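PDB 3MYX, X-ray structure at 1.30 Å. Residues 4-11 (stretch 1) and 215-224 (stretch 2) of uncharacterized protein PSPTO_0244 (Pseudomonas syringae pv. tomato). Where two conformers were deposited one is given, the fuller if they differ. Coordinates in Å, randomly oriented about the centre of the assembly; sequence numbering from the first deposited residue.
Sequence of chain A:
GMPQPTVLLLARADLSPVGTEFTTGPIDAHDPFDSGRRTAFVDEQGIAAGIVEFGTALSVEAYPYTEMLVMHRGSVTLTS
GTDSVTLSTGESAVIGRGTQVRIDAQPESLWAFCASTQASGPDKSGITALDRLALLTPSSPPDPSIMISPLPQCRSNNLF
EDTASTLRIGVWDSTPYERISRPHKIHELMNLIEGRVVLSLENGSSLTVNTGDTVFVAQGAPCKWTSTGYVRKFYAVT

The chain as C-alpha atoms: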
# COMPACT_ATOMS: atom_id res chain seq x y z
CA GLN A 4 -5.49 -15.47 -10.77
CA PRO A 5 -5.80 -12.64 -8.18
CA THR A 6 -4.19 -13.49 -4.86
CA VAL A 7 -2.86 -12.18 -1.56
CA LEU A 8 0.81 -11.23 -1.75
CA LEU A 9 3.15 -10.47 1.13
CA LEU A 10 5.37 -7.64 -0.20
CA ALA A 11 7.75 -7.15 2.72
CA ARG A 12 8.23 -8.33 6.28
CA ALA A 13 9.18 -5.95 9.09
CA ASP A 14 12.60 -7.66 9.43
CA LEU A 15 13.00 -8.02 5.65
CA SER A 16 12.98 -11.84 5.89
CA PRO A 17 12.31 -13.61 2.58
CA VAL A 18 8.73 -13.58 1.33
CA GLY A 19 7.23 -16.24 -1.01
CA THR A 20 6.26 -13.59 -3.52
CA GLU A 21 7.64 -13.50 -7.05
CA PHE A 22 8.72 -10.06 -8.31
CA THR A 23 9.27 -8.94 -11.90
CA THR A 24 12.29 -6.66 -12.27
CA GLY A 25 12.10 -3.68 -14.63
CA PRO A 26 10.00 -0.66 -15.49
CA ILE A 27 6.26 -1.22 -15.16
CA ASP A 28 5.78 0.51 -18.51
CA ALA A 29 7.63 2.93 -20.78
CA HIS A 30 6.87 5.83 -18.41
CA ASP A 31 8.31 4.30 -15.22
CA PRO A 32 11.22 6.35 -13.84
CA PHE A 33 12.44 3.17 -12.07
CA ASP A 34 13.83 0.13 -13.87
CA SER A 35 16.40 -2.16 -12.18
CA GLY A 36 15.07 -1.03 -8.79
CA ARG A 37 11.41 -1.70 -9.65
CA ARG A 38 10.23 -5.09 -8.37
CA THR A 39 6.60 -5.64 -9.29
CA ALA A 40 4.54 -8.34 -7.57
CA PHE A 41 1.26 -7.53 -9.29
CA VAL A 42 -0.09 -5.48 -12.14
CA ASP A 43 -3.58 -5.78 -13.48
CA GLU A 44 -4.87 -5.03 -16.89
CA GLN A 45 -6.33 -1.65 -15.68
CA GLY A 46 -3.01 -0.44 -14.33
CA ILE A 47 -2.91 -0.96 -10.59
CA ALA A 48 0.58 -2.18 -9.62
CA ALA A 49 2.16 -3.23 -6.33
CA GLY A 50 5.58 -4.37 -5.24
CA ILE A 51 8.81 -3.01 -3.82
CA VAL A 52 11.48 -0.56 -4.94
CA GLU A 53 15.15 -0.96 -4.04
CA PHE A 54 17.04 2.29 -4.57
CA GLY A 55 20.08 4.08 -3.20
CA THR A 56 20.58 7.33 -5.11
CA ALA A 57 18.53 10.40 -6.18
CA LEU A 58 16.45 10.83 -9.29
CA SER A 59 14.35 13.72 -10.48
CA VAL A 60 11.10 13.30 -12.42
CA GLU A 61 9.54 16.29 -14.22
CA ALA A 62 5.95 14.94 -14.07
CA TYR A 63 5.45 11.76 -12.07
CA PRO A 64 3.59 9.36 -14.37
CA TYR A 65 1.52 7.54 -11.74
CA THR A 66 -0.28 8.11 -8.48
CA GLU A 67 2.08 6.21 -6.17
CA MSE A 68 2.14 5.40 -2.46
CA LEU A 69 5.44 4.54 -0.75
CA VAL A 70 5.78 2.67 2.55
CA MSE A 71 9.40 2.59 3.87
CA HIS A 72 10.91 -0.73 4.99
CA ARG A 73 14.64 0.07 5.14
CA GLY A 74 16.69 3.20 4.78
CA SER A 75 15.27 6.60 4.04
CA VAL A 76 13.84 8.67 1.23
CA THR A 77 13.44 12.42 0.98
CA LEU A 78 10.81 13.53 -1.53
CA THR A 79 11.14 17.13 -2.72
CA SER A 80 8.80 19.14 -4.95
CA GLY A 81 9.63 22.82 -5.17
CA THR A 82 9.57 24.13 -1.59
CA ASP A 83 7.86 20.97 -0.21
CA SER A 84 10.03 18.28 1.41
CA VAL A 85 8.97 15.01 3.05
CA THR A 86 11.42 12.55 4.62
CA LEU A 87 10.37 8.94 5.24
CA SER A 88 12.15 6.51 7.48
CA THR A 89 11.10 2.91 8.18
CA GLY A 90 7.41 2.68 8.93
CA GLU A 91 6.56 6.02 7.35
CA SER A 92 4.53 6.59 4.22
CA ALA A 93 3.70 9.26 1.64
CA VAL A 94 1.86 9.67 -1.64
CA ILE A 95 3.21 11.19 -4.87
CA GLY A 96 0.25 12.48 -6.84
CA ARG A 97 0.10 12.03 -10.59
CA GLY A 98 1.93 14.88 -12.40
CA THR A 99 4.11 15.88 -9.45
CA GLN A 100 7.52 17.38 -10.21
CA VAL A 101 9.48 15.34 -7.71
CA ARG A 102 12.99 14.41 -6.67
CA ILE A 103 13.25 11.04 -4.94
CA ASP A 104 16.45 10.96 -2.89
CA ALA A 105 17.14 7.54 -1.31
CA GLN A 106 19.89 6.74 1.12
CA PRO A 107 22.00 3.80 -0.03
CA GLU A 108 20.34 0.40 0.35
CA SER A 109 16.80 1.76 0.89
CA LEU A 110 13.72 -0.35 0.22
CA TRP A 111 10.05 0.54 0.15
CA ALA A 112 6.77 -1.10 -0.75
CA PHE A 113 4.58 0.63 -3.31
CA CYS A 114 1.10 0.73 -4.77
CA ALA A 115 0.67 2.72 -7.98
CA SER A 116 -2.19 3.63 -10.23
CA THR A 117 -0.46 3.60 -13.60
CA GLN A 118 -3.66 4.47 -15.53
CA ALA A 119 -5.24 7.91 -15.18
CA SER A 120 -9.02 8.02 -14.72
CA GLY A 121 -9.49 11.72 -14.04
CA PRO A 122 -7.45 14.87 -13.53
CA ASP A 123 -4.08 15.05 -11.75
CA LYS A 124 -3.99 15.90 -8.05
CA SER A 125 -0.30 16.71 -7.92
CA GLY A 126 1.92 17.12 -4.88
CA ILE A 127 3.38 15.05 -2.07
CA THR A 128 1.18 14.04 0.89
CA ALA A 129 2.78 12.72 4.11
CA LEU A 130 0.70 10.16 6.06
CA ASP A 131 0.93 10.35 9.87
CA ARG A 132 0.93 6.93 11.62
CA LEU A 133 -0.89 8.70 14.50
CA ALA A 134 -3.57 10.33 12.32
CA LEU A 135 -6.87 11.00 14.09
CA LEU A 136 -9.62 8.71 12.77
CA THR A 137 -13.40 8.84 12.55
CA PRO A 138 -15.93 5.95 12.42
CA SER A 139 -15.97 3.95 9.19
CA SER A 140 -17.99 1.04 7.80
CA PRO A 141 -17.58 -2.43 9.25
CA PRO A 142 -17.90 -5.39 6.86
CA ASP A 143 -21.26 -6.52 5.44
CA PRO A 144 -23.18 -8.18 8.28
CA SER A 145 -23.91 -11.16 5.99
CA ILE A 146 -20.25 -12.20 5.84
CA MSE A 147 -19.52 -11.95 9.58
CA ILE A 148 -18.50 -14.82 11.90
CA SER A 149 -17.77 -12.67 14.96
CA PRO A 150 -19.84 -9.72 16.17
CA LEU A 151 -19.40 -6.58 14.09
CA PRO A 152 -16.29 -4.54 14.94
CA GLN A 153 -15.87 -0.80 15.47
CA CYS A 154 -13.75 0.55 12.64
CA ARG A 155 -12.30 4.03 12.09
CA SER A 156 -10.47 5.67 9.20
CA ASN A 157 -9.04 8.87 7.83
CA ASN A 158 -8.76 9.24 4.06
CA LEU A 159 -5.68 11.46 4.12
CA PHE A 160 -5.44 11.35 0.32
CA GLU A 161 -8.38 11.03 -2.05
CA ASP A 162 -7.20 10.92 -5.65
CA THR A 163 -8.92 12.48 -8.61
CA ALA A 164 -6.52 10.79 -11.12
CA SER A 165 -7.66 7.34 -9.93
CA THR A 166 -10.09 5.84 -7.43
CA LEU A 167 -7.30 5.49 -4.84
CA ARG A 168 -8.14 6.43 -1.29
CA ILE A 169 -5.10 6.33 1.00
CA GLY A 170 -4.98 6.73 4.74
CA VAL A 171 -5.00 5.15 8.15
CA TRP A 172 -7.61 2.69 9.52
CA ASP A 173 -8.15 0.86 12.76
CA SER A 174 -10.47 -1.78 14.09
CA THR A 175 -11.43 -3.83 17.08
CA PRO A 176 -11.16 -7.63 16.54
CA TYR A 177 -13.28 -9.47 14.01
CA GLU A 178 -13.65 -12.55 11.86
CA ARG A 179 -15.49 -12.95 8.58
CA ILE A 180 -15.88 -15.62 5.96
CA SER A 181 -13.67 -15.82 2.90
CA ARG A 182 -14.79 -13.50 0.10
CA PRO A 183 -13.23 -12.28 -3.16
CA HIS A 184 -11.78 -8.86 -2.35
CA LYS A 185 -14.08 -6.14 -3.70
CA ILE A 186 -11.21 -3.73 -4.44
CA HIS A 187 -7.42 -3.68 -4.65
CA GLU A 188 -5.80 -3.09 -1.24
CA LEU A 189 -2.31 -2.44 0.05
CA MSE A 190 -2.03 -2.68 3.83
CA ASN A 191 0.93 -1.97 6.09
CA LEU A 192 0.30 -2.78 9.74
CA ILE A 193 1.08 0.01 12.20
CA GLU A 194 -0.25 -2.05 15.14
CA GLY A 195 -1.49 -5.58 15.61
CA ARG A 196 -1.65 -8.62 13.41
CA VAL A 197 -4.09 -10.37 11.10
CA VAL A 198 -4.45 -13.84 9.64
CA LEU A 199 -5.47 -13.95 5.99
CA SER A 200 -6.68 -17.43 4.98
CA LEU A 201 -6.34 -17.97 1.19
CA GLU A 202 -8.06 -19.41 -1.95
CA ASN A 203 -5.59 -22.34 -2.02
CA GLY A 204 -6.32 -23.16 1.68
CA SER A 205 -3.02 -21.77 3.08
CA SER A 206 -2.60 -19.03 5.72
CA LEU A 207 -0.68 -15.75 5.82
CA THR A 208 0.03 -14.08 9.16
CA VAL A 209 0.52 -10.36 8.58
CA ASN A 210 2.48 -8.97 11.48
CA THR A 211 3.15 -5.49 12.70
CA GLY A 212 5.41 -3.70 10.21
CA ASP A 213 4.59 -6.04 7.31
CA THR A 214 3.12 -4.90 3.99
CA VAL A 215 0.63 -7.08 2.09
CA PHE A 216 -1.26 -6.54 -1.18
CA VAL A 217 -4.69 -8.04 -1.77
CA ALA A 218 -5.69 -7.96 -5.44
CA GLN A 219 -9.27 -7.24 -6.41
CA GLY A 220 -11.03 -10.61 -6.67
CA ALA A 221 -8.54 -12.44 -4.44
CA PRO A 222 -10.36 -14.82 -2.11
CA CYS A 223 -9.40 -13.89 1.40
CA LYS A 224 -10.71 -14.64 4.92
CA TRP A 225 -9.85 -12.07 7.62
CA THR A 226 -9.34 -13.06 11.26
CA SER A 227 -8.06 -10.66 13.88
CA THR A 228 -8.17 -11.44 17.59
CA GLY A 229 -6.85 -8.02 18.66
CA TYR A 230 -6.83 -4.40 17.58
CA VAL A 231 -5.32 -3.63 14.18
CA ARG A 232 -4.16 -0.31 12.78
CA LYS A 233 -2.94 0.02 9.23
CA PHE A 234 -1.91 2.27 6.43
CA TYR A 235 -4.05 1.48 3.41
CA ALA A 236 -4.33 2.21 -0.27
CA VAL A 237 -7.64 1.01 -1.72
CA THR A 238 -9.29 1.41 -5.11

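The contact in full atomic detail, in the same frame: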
# COMPACT_ATOMS: atom_id res chain seq x y z
N GLN A 4 -5.33 -14.66 -12.01
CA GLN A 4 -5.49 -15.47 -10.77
C GLN A 4 -5.20 -14.60 -9.54
O GLN A 4 -4.18 -14.80 -8.87
CB GLN A 4 -4.53 -16.66 -10.80
N PRO A 5 -6.09 -13.61 -9.25
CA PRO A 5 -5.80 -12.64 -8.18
C PRO A 5 -5.55 -13.33 -6.85
O PRO A 5 -6.27 -14.25 -6.48
CB PRO A 5 -7.08 -11.78 -8.12
CG PRO A 5 -8.13 -12.59 -8.76
CD PRO A 5 -7.43 -13.42 -9.81
N THR A 6 -4.53 -12.88 -6.13
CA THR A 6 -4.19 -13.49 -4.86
C THR A 6 -3.73 -12.44 -3.85
O THR A 6 -3.73 -11.23 -4.13
CB THR A 6 -3.13 -14.61 -5.05
OG1 THR A 6 -3.10 -15.46 -3.88
CG2 THR A 6 -1.76 -14.02 -5.34
N VAL A 7 -3.39 -12.95 -2.66
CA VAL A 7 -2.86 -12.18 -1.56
C VAL A 7 -1.35 -12.36 -1.58
O VAL A 7 -0.85 -13.50 -1.59
CB VAL A 7 -3.46 -12.67 -0.21
CG1 VAL A 7 -2.83 -11.95 0.96
CG2 VAL A 7 -4.99 -12.53 -0.22
N LEU A 8 -0.64 -11.24 -1.59
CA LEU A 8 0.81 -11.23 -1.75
C LEU A 8 1.50 -10.45 -0.65
O LEU A 8 1.29 -9.24 -0.52
CB LEU A 8 1.18 -10.61 -3.10
CG LEU A 8 0.60 -11.35 -4.32
CD1 LEU A 8 0.75 -10.54 -5.59
CD2 LEU A 8 1.24 -12.75 -4.45
N LEU A 9 2.32 -11.13 0.13
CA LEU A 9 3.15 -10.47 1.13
C LEU A 9 4.27 -9.75 0.37
O LEU A 9 5.04 -10.39 -0.37
CB LEU A 9 3.70 -11.48 2.16
CG LEU A 9 3.96 -11.02 3.61
CD1 LEU A 9 4.78 -9.76 3.66
CD2 LEU A 9 2.67 -10.82 4.41
N LEU A 10 4.36 -8.43 0.52
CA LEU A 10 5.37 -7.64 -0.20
C LEU A 10 6.67 -7.51 0.59
O LEU A 10 7.75 -7.61 0.02
CB LEU A 10 4.83 -6.24 -0.55
CG LEU A 10 3.55 -6.19 -1.40
CD1 LEU A 10 3.25 -4.75 -1.77
CD2 LEU A 10 3.67 -7.07 -2.67
N ALA A 11 6.57 -7.26 1.89
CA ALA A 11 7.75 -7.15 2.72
C ALA A 11 7.40 -7.43 4.17
O ALA A 11 6.34 -7.03 4.65
CB ALA A 11 8.38 -5.76 2.59
N VAL A 215 1.31 -6.09 2.90
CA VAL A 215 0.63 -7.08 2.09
C VAL A 215 -0.22 -6.37 1.04
O VAL A 215 -0.72 -5.26 1.27
CB VAL A 215 -0.25 -8.03 2.97
CG1 VAL A 215 -1.37 -7.28 3.68
CG2 VAL A 215 -0.80 -9.22 2.18
N PHE A 216 -0.39 -7.01 -0.11
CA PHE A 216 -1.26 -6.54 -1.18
C PHE A 216 -2.31 -7.59 -1.46
O PHE A 216 -1.99 -8.77 -1.66
CB PHE A 216 -0.49 -6.20 -2.46
CG PHE A 216 -1.37 -5.70 -3.57
CD1 PHE A 216 -1.86 -4.40 -3.57
CD2 PHE A 216 -1.77 -6.55 -4.59
CE1 PHE A 216 -2.70 -3.97 -4.57
CE2 PHE A 216 -2.58 -6.11 -5.60
CZ PHE A 216 -3.06 -4.84 -5.59
N VAL A 217 -3.58 -7.17 -1.44
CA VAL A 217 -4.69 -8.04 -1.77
C VAL A 217 -5.31 -7.56 -3.09
O VAL A 217 -5.89 -6.49 -3.16
CB VAL A 217 -5.76 -8.06 -0.67
CG1 VAL A 217 -6.85 -9.08 -1.02
CG2 VAL A 217 -5.14 -8.40 0.69
N ALA A 218 -5.14 -8.34 -4.14
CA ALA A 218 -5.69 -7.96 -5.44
C ALA A 218 -7.21 -8.05 -5.43
O ALA A 218 -7.81 -8.91 -4.78
CB ALA A 218 -5.12 -8.88 -6.54
N GLN A 219 -7.84 -7.16 -6.19
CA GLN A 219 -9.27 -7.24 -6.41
C GLN A 219 -9.62 -8.64 -6.93
O GLN A 219 -8.98 -9.14 -7.87
CB GLN A 219 -9.71 -6.18 -7.42
CG GLN A 219 -11.21 -6.10 -7.65
CD GLN A 219 -11.60 -4.98 -8.59
OE1 GLN A 219 -10.95 -4.77 -9.62
NE2 GLN A 219 -12.66 -4.26 -8.25
N GLY A 220 -10.61 -9.26 -6.31
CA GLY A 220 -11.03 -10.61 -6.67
C GLY A 220 -10.33 -11.72 -5.91
O GLY A 220 -10.75 -12.87 -5.98
N ALA A 221 -9.27 -11.40 -5.17
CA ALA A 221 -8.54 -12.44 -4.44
C ALA A 221 -9.40 -12.97 -3.30
O ALA A 221 -9.85 -12.19 -2.46
CB ALA A 221 -7.23 -11.91 -3.89
N PRO A 222 -9.66 -14.30 -3.27
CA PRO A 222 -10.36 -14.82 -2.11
C PRO A 222 -9.49 -14.72 -0.88
O PRO A 222 -8.31 -15.10 -0.88
CB PRO A 222 -10.63 -16.28 -2.47
CG PRO A 222 -10.64 -16.30 -3.95
CD PRO A 222 -9.58 -15.31 -4.34
N CYS A 223 -10.09 -14.23 0.18
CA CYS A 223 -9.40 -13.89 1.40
C CYS A 223 -10.38 -13.99 2.58
O CYS A 223 -11.41 -13.32 2.47
CB CYS A 223 -8.95 -12.43 1.21
SG CYS A 223 -7.91 -11.70 2.44
N LYS A 224 -10.02 -14.69 3.64
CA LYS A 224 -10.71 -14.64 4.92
C LYS A 224 -9.87 -13.77 5.85
O LYS A 224 -8.67 -13.90 5.86
CB LYS A 224 -10.80 -16.04 5.49
CG LYS A 224 -11.53 -16.15 6.80
CD LYS A 224 -11.37 -17.53 7.38
CE LYS A 224 -11.89 -17.58 8.79
NZ LYS A 224 -13.33 -17.24 8.85

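What holds the two backbones together? Residues 7-11 and 215-217 run as antiparallel strands, their directions 154° apart, although more than two hundred residues separate them in sequence. Leu-8 and Phe-216 form the hydrogen-bonded pair: Leu-8 N donates to Phe-216 O at 2.8 Å, and Phe-216 N donates to Leu-8 O, also at 2.8 Å. Ala-218 N extends the ladder to Thr-6 O at 3.2 Å. All three bonds are nearly straight. Val-7 with Val-217 and Leu-9 with Val-215 are the non-hydrogen-bonded pairs, where the alpha carbons draw closer.

Do carbon-bound hydrogens add to this ladder? Two acceptors are shared: Val-7 CA lies 3.5 Å from Phe-216 O, and Val-215 CA lies 3.5 Å from Leu-8 O, each making a CA-H...O contact beside a conventional bond. Ala-221 CA approaches Pro-5 O in the same way, at 3.5 Å.

Which side chains meet across the strands? On the sheet face carrying Val-7, Leu-9, Val-215 and Val-217, Val-7 is the hub: its CG1 packs 3.6 Å from Val-215 CG2, and its CG2 sits 4.0 Å from both Val-217 CG1 and Cys-223 SG. Leu-9 CD2 adds a looser contact, 4.3 Å from Val-215 CB. Elsewhere, Leu-10 CD1 lies 4.1 Å from Phe-216 CB, whose ring leads away from stretch 1. These contacts are apolar, so they complement the backbone bonds by packing rather than polarity.

How does Pro-5 fit against the turn? Ala-218 to Ala-221 form a type II beta turn, closed by Ala-221 N donating to Ala-218 O at 2.9 Å. Pro-5 CB rests 3.8 Å from Ala-218 CB and 4.2 Å from Ala-221 CB. Gly-220 has the positive phi typical of this turn; a beta carbon there would jam against the preceding carbonyl oxygen.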